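Local coordinates for carboxylesterase (Uncultured bacterium, PDB 5GMX), which hydrolyses carboxylic esters as a family VIII carboxylesterase of the beta-lactamase superfamily and also acts on oxyimino cephalosporins, at residues Tyr70-Gly75 / Gly345-Phe350; Tyr136-Leu141 / Val172-Thr177; Gln185-Lys190 / Asn199-Gly204; Ala257-Glu262 / Asn267-Gly272; Ile275-Gly280 / Gly286-Thr291. All coordinates share one frame; numbering follows the deposited sequence.

Contact 1 holds the ligand-modified S71, probably the nucleophile: S71 carries the bound phenylmethanesulfonic acid, and helix 72-86 starts beside it. Contacts 3 and 4 lie next to it, their centres about 15 and 12 Å from that of contact 1, and both meet it through T73, whose OG1 lies 3.0 Å from Y201 OH and 2.9 Å from G268 N. They also share a sheet, Y202 N lying 2.8 Å from Q269 O. Contact 5 follows contact 4 in sequence and touches contact 1 through I275 and Y279, its centre about 17 Å away. Contact 2 is peripheral, with its centre about 22 Å from that of contact 1; it abuts contact 4 through Y136 and W138, and contact 3 through L186.

Contact 1: Tyr70-Gly75 / Gly345-Phe350. With PMS (phenylmethanesulfonic acid), chain C.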
# COMPACT_ATOMS: atom_id res chain seq x y z
N TYR A 70 -5.51 4.30 -1.44
CA TYR A 70 -5.75 4.00 -0.03
C TYR A 70 -4.69 3.06 0.55
O TYR A 70 -3.51 3.29 0.35
CB TYR A 70 -7.16 3.44 0.15
CG TYR A 70 -8.19 4.52 -0.11
CD1 TYR A 70 -8.46 5.49 0.85
CD2 TYR A 70 -8.85 4.59 -1.33
CE1 TYR A 70 -9.38 6.49 0.61
CE2 TYR A 70 -9.78 5.59 -1.58
CZ TYR A 70 -10.04 6.53 -0.60
OH TYR A 70 -10.96 7.52 -0.84
N SER A 71 -5.10 2.00 1.25
CA SER A 71 -4.13 1.20 2.00
C SER A 71 -3.17 0.39 1.14
O SER A 71 -2.25 -0.23 1.65
CB SER A 71 -4.86 0.27 2.97
OG SER A 71 -5.62 1.03 3.89
N THR A 72 -3.39 0.38 -0.17
CA THR A 72 -2.39 -0.18 -1.08
C THR A 72 -1.04 0.52 -0.81
O THR A 72 0.04 -0.10 -0.84
CB THR A 72 -2.82 -0.03 -2.56
OG1 THR A 72 -4.06 -0.73 -2.77
CG2 THR A 72 -1.76 -0.57 -3.51
N THR A 73 -1.13 1.81 -0.47
CA THR A 73 0.03 2.62 -0.09
C THR A 73 0.86 2.02 1.06
O THR A 73 2.07 2.21 1.10
CB THR A 73 -0.41 4.05 0.33
OG1 THR A 73 -1.40 4.53 -0.59
CG2 THR A 73 0.77 5.01 0.33
N LYS A 74 0.21 1.30 1.98
CA LYS A 74 0.94 0.74 3.12
C LYS A 74 2.04 -0.19 2.63
O LYS A 74 3.14 -0.19 3.17
CB LYS A 74 -0.01 0.02 4.09
CG LYS A 74 -0.93 0.97 4.86
CD LYS A 74 -1.59 0.26 6.04
CE LYS A 74 -2.51 1.21 6.78
NZ LYS A 74 -3.67 1.56 5.93
N GLY A 75 1.76 -0.96 1.57
CA GLY A 75 2.78 -1.84 1.02
C GLY A 75 3.99 -1.03 0.56
O GLY A 75 5.16 -1.39 0.81
N GLY A 345 -11.93 -0.17 -1.29
CA GLY A 345 -12.60 0.09 -2.55
C GLY A 345 -12.27 -0.91 -3.64
O GLY A 345 -13.09 -1.15 -4.52
N GLY A 346 -11.08 -1.50 -3.59
CA GLY A 346 -10.72 -2.58 -4.50
C GLY A 346 -9.30 -2.59 -5.05
O GLY A 346 -8.87 -3.61 -5.60
N SER A 347 -8.54 -1.51 -4.91
CA SER A 347 -7.17 -1.53 -5.43
C SER A 347 -6.32 -2.52 -4.66
O SER A 347 -6.63 -2.84 -3.51
CB SER A 347 -6.53 -0.13 -5.39
OG SER A 347 -6.25 0.27 -4.07
N PHE A 348 -5.26 -3.03 -5.28
CA PHE A 348 -4.34 -3.90 -4.56
C PHE A 348 -3.06 -4.09 -5.34
O PHE A 348 -2.98 -3.77 -6.53
CB PHE A 348 -4.97 -5.28 -4.29
CG PHE A 348 -5.20 -6.09 -5.52
CD1 PHE A 348 -6.35 -5.93 -6.27
CD2 PHE A 348 -4.24 -7.00 -5.96
CE1 PHE A 348 -6.55 -6.67 -7.42
CE2 PHE A 348 -4.43 -7.73 -7.12
CZ PHE A 348 -5.59 -7.57 -7.84
N GLY A 349 -2.07 -4.63 -4.65
CA GLY A 349 -0.86 -5.07 -5.32
C GLY A 349 -0.30 -6.26 -4.57
O GLY A 349 -0.47 -6.33 -3.34
N PHE A 350 0.32 -7.19 -5.29
CA PHE A 350 1.04 -8.26 -4.58
C PHE A 350 2.17 -8.89 -5.39
O PHE A 350 2.28 -8.72 -6.61
CB PHE A 350 0.06 -9.36 -4.11
CG PHE A 350 -0.48 -10.21 -5.22
CD1 PHE A 350 0.18 -11.37 -5.60
CD2 PHE A 350 -1.65 -9.85 -5.87
CE1 PHE A 350 -0.31 -12.17 -6.63
CE2 PHE A 350 -2.15 -10.64 -6.91
CZ PHE A 350 -1.48 -11.80 -7.28
C PMS C . -7.22 2.82 4.66
S PMS C . -7.08 1.25 3.83
C1 PMS C . -8.55 2.99 5.37
C2 PMS C . -9.62 3.59 4.73
C3 PMS C . -10.84 3.74 5.38
C4 PMS C . -10.98 3.30 6.69
C5 PMS C . -9.92 2.71 7.34
C6 PMS C . -8.70 2.55 6.68
O2S PMS C . -7.85 0.13 4.50
O1S PMS C . -7.76 1.29 2.48
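The segment with an SxxK pattern, S71 to K74, at the start of helix 72-86 is joined to the loop entering strand 348-352 by a pair of hydroxyls, T72 OG1 and S347 OG, 2.7 Å apart in a hydrogen bond that either could donate. T72 OG1 lies anti to its own carbonyl carbon (chi1 -60°), which turns it to the loop, while CG2 faces the strand backbone, 4.2 Å from G349 N. One residue earlier, S71 OG is bonded covalently to the sulfur of phenylmethanesulfonic acid, 1.5 Å. S71 N gives a weak hydrogen bond to ligand O1S, 3.0 Å. W344 N also bonds the ligand, so the two amides probably form an oxyanion hole as in serine beta-lactamases. Y70 O takes two bonds from T73: one from N at 2.9 Å, one from OG1 at 2.6 Å, the latter lying in the carbonyl plane. This double grip ties the turn that presents S71. K74 NZ is hydrogen-bonded to Y160 OH, A162 O and G265 O. Strand 348-352 runs between strands 339-342 and 357-363, so T72 ties the first turn of the helix to the loop leading into an interior strand of the large antiparallel sheet.

Contact 2: Tyr136-Leu141 / Val172-Thr177; sequences YDWDKL and VARRVT
A surface contact between helices 138-146 and 165-175 brings W138 and D139 from the first turn of one helix against R174 near the end of the other. The backbones stay well apart, the nearest CA atoms, those of D139 and R174, being 10.9 Å from each other, so long side chains span the gap. W138 has CG anti to its backbone N (chi1 -176°), which carries the indole toward the second helix. There it runs alongside R174, the two side chains pointing opposite ways, with W138 NE1 3.6 Å from R174 CD and 3.5 Å from R174 NH1. The indole and guanidinium planes stand 74° apart, so the two groups do not lie flat on one another. A bend at chi3 of R174 turns the guanidinium so that NH1 comes near both W138 NE1 and D139 OD1. The salt bridge is long, D139 OD1 to R174 NH1 3.7 Å, and the carboxylate oxygen stands off the guanidinium plane, away from the directions of its N-H bonds. A water also sits between them, giving a hydrogen bond to D139 OD1 at 3.3 Å; its approach to R174 NH2 is doubtfully short. At the start of the helix, D137 OD1 makes a weak capping bond with K140 N. The stronger polar partner of both W138 NE1 and R174 NH1 is E171, one turn before R174, and H167 stacks on the indole. E171 thus probably fixes the guanidinium, while D139 adds an electrostatic attraction with little directional preference.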
# COMPACT_ATOMS: atom_id res chain seq x y z
N TYR A 136 -2.06 16.40 8.02
CA TYR A 136 -1.07 16.94 7.09
C TYR A 136 0.18 17.48 7.79
O TYR A 136 1.21 17.69 7.15
CB TYR A 136 -1.70 18.03 6.22
CG TYR A 136 -2.96 17.58 5.51
CD1 TYR A 136 -3.19 16.22 5.27
CD2 TYR A 136 -3.92 18.49 5.09
CE1 TYR A 136 -4.34 15.80 4.64
CE2 TYR A 136 -5.06 18.07 4.44
CZ TYR A 136 -5.27 16.72 4.22
OH TYR A 136 -6.41 16.28 3.59
N ASP A 137 0.12 17.67 9.10
CA ASP A 137 1.28 18.14 9.85
C ASP A 137 2.08 16.95 10.38
O ASP A 137 1.79 16.43 11.47
CB ASP A 137 0.85 19.06 10.99
CG ASP A 137 2.03 19.78 11.66
OD1 ASP A 137 3.17 19.27 11.64
OD2 ASP A 137 1.80 20.88 12.21
N TRP A 138 3.10 16.55 9.63
CA TRP A 138 3.83 15.31 9.88
C TRP A 138 4.44 15.20 11.28
O TRP A 138 4.19 14.24 12.03
CB TRP A 138 4.93 15.14 8.84
CG TRP A 138 5.66 13.84 8.98
CD1 TRP A 138 6.73 13.59 9.79
CD2 TRP A 138 5.37 12.62 8.30
NE1 TRP A 138 7.13 12.28 9.65
CE2 TRP A 138 6.31 11.66 8.75
CE3 TRP A 138 4.41 12.23 7.35
CZ2 TRP A 138 6.32 10.35 8.27
CZ3 TRP A 138 4.42 10.93 6.89
CH2 TRP A 138 5.37 10.00 7.34
N ASP A 139 5.27 16.18 11.62
CA ASP A 139 6.02 16.15 12.87
C ASP A 139 5.11 16.20 14.09
O ASP A 139 5.38 15.58 15.11
CB ASP A 139 7.02 17.31 12.91
CG ASP A 139 8.06 17.21 11.80
OD1 ASP A 139 8.38 16.07 11.38
OD2 ASP A 139 8.55 18.27 11.34
N LYS A 140 4.02 16.95 13.96
CA LYS A 140 3.07 17.10 15.05
C LYS A 140 2.29 15.80 15.30
O LYS A 140 2.14 15.35 16.45
CB LYS A 140 2.11 18.26 14.75
CG LYS A 140 1.11 18.55 15.85
CD LYS A 140 0.32 19.81 15.52
CE LYS A 140 -0.98 19.86 16.29
NZ LYS A 140 -0.71 20.05 17.74
N LEU A 141 1.81 15.19 14.22
CA LEU A 141 1.11 13.91 14.34
C LEU A 141 2.03 12.83 14.92
O LEU A 141 1.62 12.07 15.80
CB LEU A 141 0.58 13.46 12.99
CG LEU A 141 -0.32 12.22 13.08
CD1 LEU A 141 -1.61 12.56 13.79
CD2 LEU A 141 -0.60 11.66 11.70
N VAL A 172 10.17 6.15 11.38
CA VAL A 172 11.37 5.34 11.59
C VAL A 172 12.34 5.50 10.41
O VAL A 172 13.56 5.77 10.58
CB VAL A 172 11.02 3.86 11.79
CG1 VAL A 172 12.28 3.00 11.81
CG2 VAL A 172 10.24 3.68 13.07
N ALA A 173 11.76 5.38 9.21
CA ALA A 173 12.53 5.55 7.97
C ALA A 173 13.27 6.89 7.91
O ALA A 173 14.43 6.93 7.50
CB ALA A 173 11.61 5.41 6.76
N ARG A 174 12.59 7.96 8.31
CA ARG A 174 13.16 9.29 8.27
C ARG A 174 14.25 9.44 9.32
O ARG A 174 15.25 10.11 9.07
CB ARG A 174 12.08 10.36 8.51
CG ARG A 174 11.06 10.50 7.40
CD ARG A 174 10.11 11.66 7.66
NE ARG A 174 10.77 12.96 7.62
CZ ARG A 174 10.92 13.76 8.67
NH1 ARG A 174 10.46 13.40 9.86
NH2 ARG A 174 11.54 14.93 8.54
N ARG A 175 14.05 8.82 10.48
CA ARG A 175 15.03 8.96 11.55
C ARG A 175 16.35 8.29 11.21
O ARG A 175 17.41 8.83 11.53
CB ARG A 175 14.52 8.38 12.88
CG ARG A 175 13.36 9.12 13.50
CD ARG A 175 13.74 10.49 14.00
NE ARG A 175 12.57 11.20 14.51
CZ ARG A 175 12.46 11.69 15.74
NH1 ARG A 175 13.47 11.56 16.60
NH2 ARG A 175 11.35 12.32 16.11
N VAL A 176 16.31 7.12 10.55
CA VAL A 176 17.60 6.48 10.25
C VAL A 176 18.28 7.07 9.01
O VAL A 176 19.40 6.69 8.67
CB VAL A 176 17.47 4.96 10.04
CG1 VAL A 176 16.81 4.32 11.26
CG2 VAL A 176 16.71 4.63 8.76
N THR A 177 17.60 7.99 8.33
CA THR A 177 18.23 8.73 7.24
C THR A 177 18.39 10.22 7.62
O THR A 177 18.44 11.09 6.76
CB THR A 177 17.42 8.61 5.92
OG1 THR A 177 16.06 8.99 6.15
CG2 THR A 177 17.47 7.18 5.40
O HOH W 1 11.32 16.78 10.19

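Contact 3: Gln185-Lys190 / Asn199-Gly204; sequences QLFAEK and NDYYIG
F187 of helix 183-192 lays one face of its ring on I203 CD1 and turns its CE2 edge to Y201 of the short strand 201-202. With CG anti to the backbone N (chi1 174°), the phenyl stands out from the helix. I203 CD1 lies 4.1 Å from F187 CG, and the ethyl branch that ends in this methyl crosses the phenylalanine at about a right angle. Farther out, the leading edge of the phenyl reaches the backbone and ring of Y201: F187 CE2 is 3.6 Å from Y201 O, which lies near the plane of the phenyl, and 3.7 Å from Y201 CD1. The two rings meet obliquely, with centroids 5.7 Å apart and planes at 63°, neither stacked nor edge-to-face. M76 and V80 of helix 72-86 also touch F187, so helix 183-192, strand 201-202 and the helix that follows S71 share one buried apolar core. Y201 is held at its other end, where its OH is hydrogen-bonded to T69 OG1 and T73 OG1, close to the S71 site. The contact with F187 is apolar apart from Y201 O at the phenyl rim, where the slightly positive C-H edge would probably be attracted to the carbonyl oxygen, while the Y201 hydroxyl is satisfied by T69 and T73 at the other end of the ring.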
# COMPACT_ATOMS: atom_id res chain seq x y z
N GLN A 185 9.78 11.22 -0.52
CA GLN A 185 11.02 11.36 -1.28
C GLN A 185 11.91 10.13 -1.13
O GLN A 185 12.66 9.80 -2.05
CB GLN A 185 11.78 12.62 -0.86
CG GLN A 185 11.01 13.90 -1.00
CD GLN A 185 11.70 15.06 -0.29
OE1 GLN A 185 12.91 15.24 -0.43
NE2 GLN A 185 10.94 15.82 0.50
N LEU A 186 11.88 9.50 0.03
CA LEU A 186 12.60 8.24 0.22
C LEU A 186 12.00 7.17 -0.69
O LEU A 186 12.74 6.39 -1.30
CB LEU A 186 12.55 7.80 1.67
CG LEU A 186 13.41 8.59 2.64
CD1 LEU A 186 13.06 8.21 4.09
CD2 LEU A 186 14.89 8.32 2.34
N PHE A 187 10.68 7.13 -0.79
CA PHE A 187 10.04 6.18 -1.70
C PHE A 187 10.41 6.50 -3.16
O PHE A 187 10.76 5.60 -3.93
CB PHE A 187 8.52 6.19 -1.52
CG PHE A 187 7.79 5.34 -2.53
CD1 PHE A 187 7.71 3.96 -2.38
CD2 PHE A 187 7.20 5.92 -3.64
CE1 PHE A 187 7.04 3.19 -3.31
CE2 PHE A 187 6.54 5.15 -4.58
CZ PHE A 187 6.46 3.78 -4.42
N ALA A 188 10.33 7.77 -3.54
CA ALA A 188 10.74 8.18 -4.89
C ALA A 188 12.17 7.75 -5.21
O ALA A 188 12.41 7.14 -6.25
CB ALA A 188 10.62 9.69 -5.05
N GLU A 189 13.11 8.04 -4.31
CA GLU A 189 14.53 7.86 -4.61
C GLU A 189 15.02 6.42 -4.46
O GLU A 189 15.89 5.99 -5.21
CB GLU A 189 15.38 8.78 -3.72
CG GLU A 189 15.31 10.26 -4.15
CD GLU A 189 16.03 11.21 -3.20
OE1 GLU A 189 16.58 10.74 -2.18
OE2 GLU A 189 16.03 12.43 -3.47
N LYS A 190 14.47 5.69 -3.51
CA LYS A 190 14.99 4.36 -3.23
C LYS A 190 14.16 3.22 -3.79
O LYS A 190 14.66 2.11 -3.93
CB LYS A 190 15.17 4.18 -1.72
CG LYS A 190 16.25 5.09 -1.16
CD LYS A 190 16.49 4.83 0.30
CE LYS A 190 17.78 5.51 0.75
NZ LYS A 190 18.96 4.88 0.08
N ASN A 199 7.07 7.81 -12.10
CA ASN A 199 6.02 8.63 -12.70
C ASN A 199 4.63 8.02 -12.53
O ASN A 199 3.64 8.62 -12.97
CB ASN A 199 6.31 8.86 -14.18
CG ASN A 199 6.38 7.56 -14.96
OD1 ASN A 199 6.93 6.56 -14.48
ND2 ASN A 199 5.79 7.56 -16.15
N ASP A 200 4.54 6.85 -11.91
CA ASP A 200 3.26 6.15 -11.83
C ASP A 200 2.85 5.80 -10.38
O ASP A 200 1.86 5.09 -10.18
CB ASP A 200 3.28 4.88 -12.68
CG ASP A 200 3.06 5.17 -14.18
OD1 ASP A 200 2.29 6.10 -14.53
OD2 ASP A 200 3.63 4.43 -15.01
N TYR A 201 3.61 6.27 -9.40
CA TYR A 201 3.19 6.17 -8.00
C TYR A 201 3.84 7.25 -7.14
O TYR A 201 5.07 7.34 -7.05
CB TYR A 201 3.50 4.78 -7.41
CG TYR A 201 2.60 4.45 -6.25
CD1 TYR A 201 2.84 4.95 -4.98
CD2 TYR A 201 1.49 3.65 -6.42
CE1 TYR A 201 2.00 4.67 -3.91
CE2 TYR A 201 0.64 3.36 -5.36
CZ TYR A 201 0.90 3.86 -4.11
OH TYR A 201 0.04 3.54 -3.07
N TYR A 202 3.00 8.03 -6.47
CA TYR A 202 3.46 9.15 -5.65
C TYR A 202 2.90 9.08 -4.22
O TYR A 202 1.75 8.72 -4.01
CB TYR A 202 3.02 10.49 -6.26
CG TYR A 202 3.50 10.76 -7.67
CD1 TYR A 202 2.85 10.20 -8.76
CD2 TYR A 202 4.57 11.62 -7.90
CE1 TYR A 202 3.29 10.46 -10.06
CE2 TYR A 202 5.00 11.89 -9.19
CZ TYR A 202 4.36 11.30 -10.26
OH TYR A 202 4.78 11.57 -11.55
N ILE A 203 3.74 9.43 -3.25
CA ILE A 203 3.26 9.71 -1.91
C ILE A 203 3.57 11.18 -1.66
O ILE A 203 4.72 11.54 -1.43
CB ILE A 203 3.92 8.81 -0.85
CG1 ILE A 203 3.67 7.34 -1.19
CG2 ILE A 203 3.37 9.14 0.54
CD1 ILE A 203 4.50 6.37 -0.37
N GLY A 204 2.54 12.01 -1.74
CA GLY A 204 2.73 13.44 -1.84
C GLY A 204 2.82 13.78 -3.31
O GLY A 204 3.87 13.64 -3.93

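Contact 4: Ala257-Glu262 / Asn267-Gly272; sequences AWRAAE and NGQGNG
N267 ND2 gives both of its protons to backbone carbonyls at the end of helix 256-260, to W258 O at 2.9 Å and to A261 O at 2.9 Å. Both acceptors lie within 5° of the amide plane, so the two bonds hold that plane fixed. They differ at the receiving end: the donor is tilted 26° from the carbonyl plane of W258 but sits above that of A261. W258 O also accepts from A261 N, on the opposite face from ND2. A water bridges R259 O and N267 O, donating to each. N267 O takes a further bond from Q269 NE2, 3.0 Å. An asparagine side chain thus closes the C-terminal end of a helix and joins it to strand 269-270, the middle strand of a three-stranded antiparallel sheet beside the S71 site. In N267, chi1 of 88° sets CG between backbone N and carbonyl carbon and directs the amide to the helix end. N267 CB packs on one face of the W258 indole, 3.5 Å from W258 NE1, which is itself bonded to N68 OD1. Q269 crosses R259 at about a right angle, with Q269 OE1 3.4 Å from R259 CD. The guanidinium beyond runs on to a salt bridge with D210.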
# COMPACT_ATOMS: atom_id res chain seq x y z
N ALA A 257 -5.62 19.10 -1.15
CA ALA A 257 -4.77 19.16 0.04
C ALA A 257 -4.41 17.75 0.52
O ALA A 257 -3.29 17.49 0.96
CB ALA A 257 -5.45 19.94 1.17
N TRP A 258 -5.37 16.84 0.39
CA TRP A 258 -5.13 15.44 0.73
C TRP A 258 -4.05 14.84 -0.18
O TRP A 258 -3.05 14.30 0.30
CB TRP A 258 -6.45 14.65 0.63
CG TRP A 258 -6.33 13.15 0.66
CD1 TRP A 258 -6.25 12.31 -0.42
CD2 TRP A 258 -6.33 12.31 1.82
NE1 TRP A 258 -6.18 11.01 0.00
CE2 TRP A 258 -6.23 10.97 1.37
CE3 TRP A 258 -6.39 12.55 3.20
CZ2 TRP A 258 -6.19 9.89 2.25
CZ3 TRP A 258 -6.35 11.47 4.07
CH2 TRP A 258 -6.26 10.16 3.59
N ARG A 259 -4.22 15.00 -1.48
CA ARG A 259 -3.25 14.47 -2.44
C ARG A 259 -1.86 15.09 -2.29
O ARG A 259 -0.85 14.43 -2.52
CB ARG A 259 -3.77 14.68 -3.87
CG ARG A 259 -5.09 14.00 -4.12
CD ARG A 259 -5.46 13.99 -5.60
NE ARG A 259 -5.62 15.33 -6.13
CZ ARG A 259 -6.77 15.99 -6.14
NH1 ARG A 259 -7.86 15.42 -5.64
NH2 ARG A 259 -6.83 17.21 -6.65
N ALA A 260 -1.80 16.36 -1.90
CA ALA A 260 -0.53 17.07 -1.80
C ALA A 260 0.26 16.64 -0.57
O ALA A 260 1.49 16.72 -0.56
CB ALA A 260 -0.76 18.59 -1.77
N ALA A 261 -0.44 16.19 0.46
CA ALA A 261 0.18 15.83 1.73
C ALA A 261 0.88 14.49 1.67
O ALA A 261 0.83 13.79 0.67
CB ALA A 261 -0.88 15.82 2.84
N GLU A 262 1.53 14.11 2.76
CA GLU A 262 2.05 12.75 2.86
C GLU A 262 1.32 12.00 3.97
O GLU A 262 1.53 12.24 5.15
CB GLU A 262 3.56 12.75 3.08
CG GLU A 262 4.31 13.27 1.87
CD GLU A 262 5.78 12.95 1.88
OE1 GLU A 262 6.50 13.44 0.98
OE2 GLU A 262 6.22 12.19 2.77
N ASN A 267 -2.84 7.67 1.22
CA ASN A 267 -3.03 8.68 0.17
C ASN A 267 -2.11 8.54 -1.04
O ASN A 267 -1.90 9.51 -1.78
CB ASN A 267 -2.91 10.09 0.77
CG ASN A 267 -1.50 10.62 0.79
OD1 ASN A 267 -0.52 9.88 0.99
ND2 ASN A 267 -1.38 11.93 0.58
N GLY A 268 -1.61 7.34 -1.28
CA GLY A 268 -0.79 7.12 -2.45
C GLY A 268 -1.58 7.40 -3.72
O GLY A 268 -2.71 6.96 -3.84
N GLN A 269 -1.00 8.19 -4.63
CA GLN A 269 -1.60 8.42 -5.93
C GLN A 269 -0.85 7.58 -6.95
O GLN A 269 0.35 7.78 -7.16
CB GLN A 269 -1.55 9.91 -6.33
CG GLN A 269 -2.05 10.88 -5.27
CD GLN A 269 -3.53 10.71 -5.01
OE1 GLN A 269 -4.34 10.78 -5.94
NE2 GLN A 269 -3.89 10.45 -3.75
N GLY A 270 -1.54 6.66 -7.60
CA GLY A 270 -0.87 5.74 -8.49
C GLY A 270 -1.80 5.06 -9.47
O GLY A 270 -2.97 5.43 -9.59
N ASN A 271 -1.25 4.10 -10.19
CA ASN A 271 -2.05 3.27 -11.09
C ASN A 271 -1.51 1.85 -11.09
O ASN A 271 -0.50 1.57 -10.43
CB ASN A 271 -2.05 3.85 -12.51
CG ASN A 271 -0.65 4.18 -13.00
OD1 ASN A 271 0.28 3.38 -12.84
ND2 ASN A 271 -0.49 5.35 -13.61
N GLY A 272 -2.16 0.97 -11.84
CA GLY A 272 -1.78 -0.44 -11.88
C GLY A 272 -0.36 -0.69 -12.34
O GLY A 272 0.30 -1.61 -11.86
O HOH W 2 -0.24 11.62 -2.42

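Contact 5: Ile275-Gly280 / Gly286-Thr291; sequences IAKVYG and GTLGGT
No aromatic ring lies in the interface; L288 packs its branched end on the peptide groups of K277 and G280, with L288 CG 3.7 Å from K277 O and L288 CD2 4.0 Å from G280 C. The aromatic ring of the helix segment, Y279, leads off the other way, with I275 CG2 at its edge and in its plane. L288 has CG anti to the backbone N (chi1 -162°), which carries CG and CD2 to the helix, with CD1 more loosely beside K277. At G280 the methyl CD2 packs directly on the backbone. The CA atoms of G280 and L288 are the nearest pair, 6.5 Å apart. Beside them the aliphatic part of K277 passes L288, with K277 CG 4.4 Å from L288 CD1, before NZ turns off to G196 O, to which it is hydrogen-bonded. The strand residues lie in a beta hairpin closed by a type I' turn from L288 to T291, with glycines at its two central positions, G289 and G290. The hydrogen bonds L288 N to T291 O and T291 N to L288 O, each 3.1 Å, pair the residues flanking the turn. Strands 287-288 and 291-292 thus make a small two-stranded sheet lying against helix 272-283, which also reaches M76 of helix 72-86 through I275 and V278, and I44 of strand 43-51 through A276 and K277.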
# COMPACT_ATOMS: atom_id res chain seq x y z
N ILE A 275 2.25 0.17 -9.39
CA ILE A 275 2.12 -0.87 -8.38
C ILE A 275 2.77 -2.17 -8.85
O ILE A 275 3.54 -2.80 -8.12
CB ILE A 275 0.64 -1.14 -8.05
CG1 ILE A 275 -0.02 0.12 -7.50
CG2 ILE A 275 0.50 -2.29 -7.06
CD1 ILE A 275 -1.54 0.02 -7.39
N ALA A 276 2.45 -2.55 -10.09
CA ALA A 276 2.97 -3.79 -10.65
C ALA A 276 4.47 -3.74 -10.84
O ALA A 276 5.13 -4.76 -10.80
CB ALA A 276 2.30 -4.10 -11.97
N LYS A 277 5.01 -2.55 -11.10
CA LYS A 277 6.46 -2.42 -11.23
C LYS A 277 7.15 -2.65 -9.89
O LYS A 277 8.14 -3.38 -9.83
CB LYS A 277 6.85 -1.05 -11.79
CG LYS A 277 6.71 -0.97 -13.31
CD LYS A 277 7.12 0.39 -13.84
CE LYS A 277 6.89 0.43 -15.37
NZ LYS A 277 7.41 1.69 -15.97
N VAL A 278 6.63 -2.03 -8.83
CA VAL A 278 7.26 -2.25 -7.52
C VAL A 278 7.15 -3.72 -7.09
O VAL A 278 8.16 -4.35 -6.71
CB VAL A 278 6.65 -1.33 -6.44
CG1 VAL A 278 7.32 -1.59 -5.08
CG2 VAL A 278 6.83 0.12 -6.83
N TYR A 279 5.95 -4.27 -7.15
CA TYR A 279 5.80 -5.67 -6.73
C TYR A 279 6.50 -6.62 -7.70
O TYR A 279 6.89 -7.71 -7.32
CB TYR A 279 4.33 -6.04 -6.58
CG TYR A 279 3.78 -5.59 -5.26
CD1 TYR A 279 4.19 -6.21 -4.08
CD2 TYR A 279 2.86 -4.55 -5.17
CE1 TYR A 279 3.69 -5.81 -2.84
CE2 TYR A 279 2.36 -4.14 -3.95
CZ TYR A 279 2.78 -4.77 -2.78
OH TYR A 279 2.29 -4.38 -1.56
N GLY A 280 6.66 -6.19 -8.95
CA GLY A 280 7.38 -6.94 -9.96
C GLY A 280 8.84 -7.05 -9.58
O GLY A 280 9.42 -8.14 -9.65
N GLY A 286 14.15 -8.70 -6.25
CA GLY A 286 14.61 -7.35 -5.96
C GLY A 286 15.00 -6.56 -7.19
O GLY A 286 15.50 -5.45 -7.08
N THR A 287 14.76 -7.14 -8.37
CA THR A 287 15.17 -6.53 -9.62
C THR A 287 14.04 -6.41 -10.64
O THR A 287 13.24 -7.33 -10.83
CB THR A 287 16.33 -7.34 -10.26
OG1 THR A 287 17.40 -7.49 -9.31
CG2 THR A 287 16.86 -6.66 -11.53
N LEU A 288 13.99 -5.26 -11.31
CA LEU A 288 13.04 -5.01 -12.38
C LEU A 288 13.78 -4.38 -13.56
O LEU A 288 14.43 -3.35 -13.39
CB LEU A 288 11.90 -4.11 -11.88
CG LEU A 288 10.53 -3.94 -12.55
CD1 LEU A 288 10.59 -3.00 -13.72
CD2 LEU A 288 9.93 -5.27 -12.97
N GLY A 289 13.69 -5.01 -14.73
CA GLY A 289 14.36 -4.52 -15.92
C GLY A 289 15.84 -4.25 -15.73
O GLY A 289 16.37 -3.26 -16.22
N GLY A 290 16.51 -5.12 -14.99
CA GLY A 290 17.95 -5.01 -14.81
C GLY A 290 18.43 -4.06 -13.73
O GLY A 290 19.63 -3.93 -13.52
N THR A 291 17.51 -3.37 -13.06
CA THR A 291 17.92 -2.48 -11.97
C THR A 291 17.47 -3.03 -10.60
O THR A 291 16.30 -3.39 -10.42
CB THR A 291 17.37 -1.05 -12.16
OG1 THR A 291 17.91 -0.49 -13.36
CG2 THR A 291 17.74 -0.16 -10.97